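Local atomic coordinates of CPXV203 protein (Cowpox virus, PDB entry 4HKJ), a protein that probably binds MHC class I molecules of the infected host cell and keeps them from the cell surface, as a poxvirus T4-family immune-evasion protein. Residues M21-K26 with S139-L144; G52-V57 with Y109-A114. All blocks are in the same frame, centred on the assembly; numbering follows the deposited sequence.

From the N terminus the chain runs through residues 21-26, 52-57, 109-114 and finally 139-144: interaction 2 closes the loop between 57 and 109, nested inside the longer one, 26 to 139, closed by interaction 1. Interaction 1 pairs strands 15-25 and 141-152 at one border of the antiparallel sheet; interaction 2 joins the neighbouring strands 53-59 and 103-110 within the mixed sheet packed against it. Their centres lie about 11 Å apart, and two links bridge them. Cys110 SG and Cys140 SG form a disulfide of 2.0 Å, and the Tyr53 ring reaches across between the sheets, with its CE2 3.6 Å from Ile23 CG2 and its OH against Ala25.

Interaction 1: M21-K26 with S139-L144; sequences MCIQAK and SCINHL
Gln24 and Lys26 bind the returning chain 139-144 through three backbone hydrogen bonds in antiparallel sense: Gln24 N to His143 O (2.9 Å), Asn142 N to Gln24 O (2.7 Å) and Lys26 N to Cys140 O (3.0 Å), the last with its donor above the carbonyl plane. Gln24 is thus shared between His143 and Asn142, where strand 141-152 is interrupted at its corner. One residue before Gln24, Ile23 faces Leu144 as a non-hydrogen-bonded pair with both side chains on one face. There Ile23 CG2 meets Ile141 CD1 at 3.7 Å, the two isoleucines crossing obliquely, while the selenium of Met21, a selenomethionine, lies 4.1 Å from Leu144 CD1. This apolar face lines the interior between the two sheets of the beta sandwich, with 141-152 as the border strand of its sheet: Val108 of strand 103-110 receives Met21, Ile23 and Ile141, and Tyr136 of strand 131-137 packs on Ile141 and Leu144. The opposite face is polar. Gln24 is extended, CG anti to the backbone N (chi1 -177°), and lies side by side with Asn142, both pointing the same way; their amide planes are 38° apart, and OE1 of Gln24 stays 3.5 Å from ND2 of Asn142 without a hydrogen bond. Lys26 crosses Asn142 at about a right angle, CB of Lys26 3.6 Å from CB of Asn142. Asn142 and His143 turn their polar ends to the chain of another protein: Asn142 OD1 accepts from a basic side chain, and His143 NE2 bonds to the backbone. Cys22 carries a disulfide to Cys169.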
loop_
_atom_site.group_PDB
_atom_site.type_symbol
_atom_site.label_atom_id
_atom_site.label_comp_id
_atom_site.label_asym_id
_atom_site.label_seq_id
_atom_site.Cartn_x
_atom_site.Cartn_y
_atom_site.Cartn_z
HETATM N N MSE D 21 9.048 -5.183 7.535
HETATM C CA MSE D 21 9.637 -3.854 7.418
HETATM C C MSE D 21 10.471 -3.722 6.148
HETATM O O MSE D 21 11.461 -4.431 5.971
HETATM C CB MSE D 21 10.490 -3.539 8.647
HETATM C CG MSE D 21 11.151 -2.173 8.611
HETATM SE SE MSE D 21 12.066 -1.735 10.278
HETATM C CE MSE D 21 10.558 -1.927 11.501
ATOM N N CYS D 22 10.059 -2.817 5.265
ATOM C CA CYS D 22 10.768 -2.596 4.010
ATOM C C CYS D 22 11.616 -1.330 4.082
ATOM O O CYS D 22 11.101 -0.239 4.329
ATOM C CB CYS D 22 9.782 -2.507 2.841
ATOM S SG CYS D 22 10.561 -2.373 1.208
ATOM N N ILE D 23 12.917 -1.485 3.868
ATOM C CA ILE D 23 13.841 -0.360 3.911
ATOM C C ILE D 23 14.429 -0.098 2.528
ATOM O O ILE D 23 15.012 -0.992 1.914
ATOM C CB ILE D 23 14.994 -0.617 4.899
ATOM C CG1 ILE D 23 14.465 -1.223 6.200
ATOM C CG2 ILE D 23 15.755 0.669 5.174
ATOM C CD1 ILE D 23 15.552 -1.609 7.181
ATOM N N GLN D 24 14.270 1.127 2.038
ATOM C CA GLN D 24 14.821 1.504 0.741
ATOM C C GLN D 24 16.055 2.388 0.903
ATOM O O GLN D 24 16.034 3.372 1.643
ATOM C CB GLN D 24 13.767 2.208 -0.119
ATOM C CG GLN D 24 14.248 2.571 -1.518
ATOM C CD GLN D 24 13.163 3.201 -2.368
ATOM O OE1 GLN D 24 12.361 3.999 -1.883
ATOM N NE2 GLN D 24 13.132 2.842 -3.647
ATOM N N ALA D 25 17.126 2.029 0.203
ATOM C CA ALA D 25 18.392 2.743 0.307
ATOM C C ALA D 25 18.327 4.113 -0.358
ATOM O O ALA D 25 17.585 4.313 -1.319
ATOM C CB ALA D 25 19.515 1.914 -0.298
ATOM N N LYS D 26 19.114 5.050 0.162
ATOM C CA LYS D 26 19.181 6.394 -0.398
ATOM C C LYS D 26 20.620 6.768 -0.729
ATOM O O LYS D 26 21.521 6.590 0.091
ATOM C CB LYS D 26 18.587 7.411 0.578
ATOM C CG LYS D 26 18.694 8.855 0.113
ATOM C CD LYS D 26 18.048 9.806 1.109
ATOM C CE LYS D 26 18.072 11.238 0.598
ATOM N NZ LYS D 26 17.360 12.166 1.517
ATOM N N SER D 139 19.814 9.629 6.343
ATOM C CA SER D 139 20.901 9.967 5.430
ATOM C C SER D 139 21.157 8.835 4.439
ATOM O O SER D 139 21.590 9.072 3.311
ATOM C CB SER D 139 22.179 10.302 6.203
ATOM O OG SER D 139 22.613 9.200 6.981
ATOM N N CYS D 140 20.883 7.607 4.865
ATOM C CA CYS D 140 21.095 6.441 4.014
ATOM C C CYS D 140 19.802 5.678 3.729
ATOM O O CYS D 140 19.812 4.681 3.009
ATOM C CB CYS D 140 22.140 5.504 4.630
ATOM S SG CYS D 140 21.730 4.872 6.279
ATOM N N ILE D 141 18.690 6.150 4.286
ATOM C CA ILE D 141 17.402 5.496 4.079
ATOM C C ILE D 141 16.387 6.415 3.403
ATOM O O ILE D 141 16.035 7.470 3.934
ATOM C CB ILE D 141 16.820 4.959 5.402
ATOM C CG1 ILE D 141 17.715 3.851 5.956
ATOM C CG2 ILE D 141 15.405 4.446 5.196
ATOM C CD1 ILE D 141 17.271 3.319 7.294
ATOM N N ASN D 142 15.919 6.003 2.229
ATOM C CA ASN D 142 14.999 6.811 1.436
ATOM C C ASN D 142 13.543 6.669 1.873
ATOM O O ASN D 142 12.792 7.646 1.883
ATOM C CB ASN D 142 15.132 6.466 -0.049
ATOM C CG ASN D 142 14.493 7.503 -0.945
ATOM O OD1 ASN D 142 14.406 8.679 -0.588
ATOM N ND2 ASN D 142 14.039 7.076 -2.117
ATOM N N HIS D 143 13.150 5.450 2.228
ATOM C CA HIS D 143 11.786 5.187 2.676
ATOM C C HIS D 143 11.711 3.941 3.557
ATOM O O HIS D 143 12.466 2.989 3.365
ATOM C CB HIS D 143 10.844 5.037 1.480
ATOM C CG HIS D 143 9.406 4.878 1.864
ATOM N ND1 HIS D 143 8.860 3.664 2.217
ATOM C CD2 HIS D 143 8.402 5.782 1.955
ATOM C CE1 HIS D 143 7.582 3.826 2.509
ATOM N NE2 HIS D 143 7.279 5.102 2.357
ATOM N N LEU D 144 10.795 3.958 4.522
ATOM C CA LEU D 144 10.601 2.826 5.422
ATOM C C LEU D 144 9.117 2.538 5.638
ATOM O O LEU D 144 8.358 3.416 6.049
ATOM C CB LEU D 144 11.292 3.081 6.765
ATOM C CG LEU D 144 11.333 1.941 7.784
ATOM C CD1 LEU D 144 12.688 1.897 8.469
ATOM C CD2 LEU D 144 10.229 2.084 8.820
#

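Interaction 2: G52-V57 with Y109-A114; sequences GYRVVV and YCDQEA
Arg54 has its CG between the backbone N and the carbonyl carbon (chi1 65°), which lays CG beside the Asp111 carboxylate, with CD next to it; NE, past the bend at chi3, lies farther from the carboxylate than CD. Tyr53 has CG anti to its carbonyl carbon (chi1 -48°), and Cys110 CA lies at the edge of its ring, in plane, 3.9 Å from CD1. The backbones run antiparallel. Arg54 and Tyr109 form a hydrogen-bonded pair, Arg54 N to Tyr109 O at 2.9 Å and Tyr109 N to Arg54 O at 3.0 Å, while Tyr53 and Cys110 are the neighbouring non-hydrogen-bonded pair. Beyond them the strand 103-110 ends in a turn, and Gly52 O takes two donors from the same face of its plane: Asp111 N at 2.7 Å and Gln112 N at 3.2 Å. Gln112 CB leans on Gly52 CA, and its OE1 accepts from Lys31 N. Farther along the strand, Val56 CG2 lies at the edge of the Tyr109 ring, 4.1 Å from CE2. Phe119 meets that ring steeply. Tyr53 points to the sandwich interior, touching Ser82 of the facing sheet. The charges of Arg54 and Asp111 remain short of a salt bridge: NE and OD2 are 4.4 Å apart, the guanidinium and carboxylate planes differ by 82°, and no N-H is aimed at the oxygen. Arg54 NH2 has a long, weak ion pair with Glu49 OE2. Any Arg54-Asp111 attraction is thus probably general and electrostatic, leaving the directed bonding between these two segments to the backbone.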
loop_
_atom_site.group_PDB
_atom_site.type_symbol
_atom_site.label_atom_id
_atom_site.label_comp_id
_atom_site.label_asym_id
_atom_site.label_seq_id
_atom_site.Cartn_x
_atom_site.Cartn_y
_atom_site.Cartn_z
ATOM N N GLY D 52 23.189 -4.272 4.342
ATOM C CA GLY D 52 23.693 -2.914 4.441
ATOM C C GLY D 52 23.246 -2.184 5.692
ATOM O O GLY D 52 23.639 -1.042 5.924
ATOM N N TYR D 53 22.424 -2.841 6.502
ATOM C CA TYR D 53 21.927 -2.230 7.726
ATOM C C TYR D 53 22.140 -3.136 8.928
ATOM O O TYR D 53 22.198 -4.360 8.796
ATOM C CB TYR D 53 20.436 -1.909 7.607
ATOM C CG TYR D 53 20.046 -1.189 6.337
ATOM C CD1 TYR D 53 20.580 0.053 6.028
ATOM C CD2 TYR D 53 19.126 -1.746 5.458
ATOM C CE1 TYR D 53 20.221 0.716 4.868
ATOM C CE2 TYR D 53 18.759 -1.091 4.298
ATOM C CZ TYR D 53 19.311 0.140 4.010
ATOM O OH TYR D 53 18.948 0.794 2.856
ATOM N N ARG D 54 22.262 -2.528 10.101
ATOM C CA ARG D 54 22.207 -3.277 11.347
ATOM C C ARG D 54 21.077 -2.725 12.212
ATOM O O ARG D 54 20.992 -1.521 12.455
ATOM C CB ARG D 54 23.555 -3.276 12.075
ATOM C CG ARG D 54 24.037 -1.929 12.576
ATOM C CD ARG D 54 25.347 -2.089 13.334
ATOM N NE ARG D 54 25.283 -3.203 14.276
ATOM C CZ ARG D 54 26.272 -3.558 15.089
ATOM N NH1 ARG D 54 27.415 -2.883 15.085
ATOM N NH2 ARG D 54 26.119 -4.589 15.909
ATOM N N VAL D 55 20.190 -3.610 12.649
ATOM C CA VAL D 55 18.962 -3.186 13.311
ATOM C C VAL D 55 18.880 -3.689 14.748
ATOM O O VAL D 55 19.112 -4.865 15.019
ATOM C CB VAL D 55 17.723 -3.658 12.525
ATOM C CG1 VAL D 55 16.448 -3.184 13.198
ATOM C CG2 VAL D 55 17.789 -3.161 11.087
ATOM N N VAL D 56 18.549 -2.782 15.662
ATOM C CA VAL D 56 18.397 -3.121 17.070
ATOM C C VAL D 56 16.930 -3.040 17.477
ATOM O O VAL D 56 16.255 -2.046 17.202
ATOM C CB VAL D 56 19.220 -2.170 17.962
ATOM C CG1 VAL D 56 19.062 -2.547 19.424
ATOM C CG2 VAL D 56 20.686 -2.196 17.560
ATOM N N VAL D 57 16.438 -4.089 18.127
ATOM C CA VAL D 57 15.048 -4.129 18.574
ATOM C C VAL D 57 14.956 -4.344 20.084
ATOM O O VAL D 57 15.421 -5.357 20.606
ATOM C CB VAL D 57 14.257 -5.240 17.857
ATOM C CG1 VAL D 57 12.810 -5.243 18.321
ATOM C CG2 VAL D 57 14.335 -5.060 16.351
ATOM N N TYR D 109 20.157 1.333 11.809
ATOM C CA TYR D 109 21.393 2.010 11.442
ATOM C C TYR D 109 21.928 1.433 10.139
ATOM O O TYR D 109 21.638 0.287 9.798
ATOM C CB TYR D 109 22.436 1.848 12.547
ATOM C CG TYR D 109 21.932 2.213 13.924
ATOM C CD1 TYR D 109 22.005 3.518 14.388
ATOM C CD2 TYR D 109 21.384 1.249 14.762
ATOM C CE1 TYR D 109 21.544 3.856 15.648
ATOM C CE2 TYR D 109 20.923 1.577 16.021
ATOM C CZ TYR D 109 21.004 2.881 16.459
ATOM O OH TYR D 109 20.543 3.206 17.712
ATOM N N CYS D 110 22.711 2.227 9.414
ATOM C CA CYS D 110 23.306 1.768 8.162
ATOM C C CYS D 110 24.786 1.429 8.323
ATOM O O CYS D 110 25.544 2.181 8.935
ATOM C CB CYS D 110 23.103 2.801 7.048
ATOM S SG CYS D 110 23.271 4.528 7.559
ATOM N N ASP D 111 25.186 0.287 7.767
ATOM C CA ASP D 111 26.559 -0.197 7.875
ATOM C C ASP D 111 27.347 0.005 6.586
ATOM O O ASP D 111 28.529 0.347 6.618
ATOM C CB ASP D 111 26.570 -1.682 8.250
ATOM C CG ASP D 111 26.528 -1.904 9.747
ATOM O OD1 ASP D 111 26.221 -0.941 10.478
ATOM O OD2 ASP D 111 26.804 -3.039 10.192
ATOM N N GLN D 112 26.683 -0.214 5.457
ATOM C CA GLN D 112 27.332 -0.152 4.151
ATOM C C GLN D 112 27.877 1.239 3.843
ATOM O O GLN D 112 29.073 1.407 3.600
ATOM C CB GLN D 112 26.351 -0.590 3.059
ATOM C CG GLN D 112 26.986 -0.822 1.700
ATOM C CD GLN D 112 26.046 -1.518 0.738
ATOM O OE1 GLN D 112 24.996 -2.022 1.136
ATOM N NE2 GLN D 112 26.416 -1.549 -0.537
ATOM N N GLU D 113 26.996 2.232 3.858
ATOM C CA GLU D 113 27.383 3.602 3.548
ATOM C C GLU D 113 27.725 4.375 4.816
ATOM O O GLU D 113 27.146 4.131 5.876
ATOM C CB GLU D 113 26.260 4.310 2.786
ATOM C CG GLU D 113 26.652 5.650 2.181
ATOM C CD GLU D 113 27.558 5.505 0.973
ATOM O OE1 GLU D 113 27.733 4.367 0.486
ATOM O OE2 GLU D 113 28.094 6.532 0.507
ATOM N N ALA D 114 28.670 5.305 4.705
ATOM C CA ALA D 114 29.046 6.156 5.828
ATOM C C ALA D 114 27.872 7.032 6.248
ATOM O O ALA D 114 27.476 7.948 5.528
ATOM C CB ALA D 114 30.247 7.011 5.466
#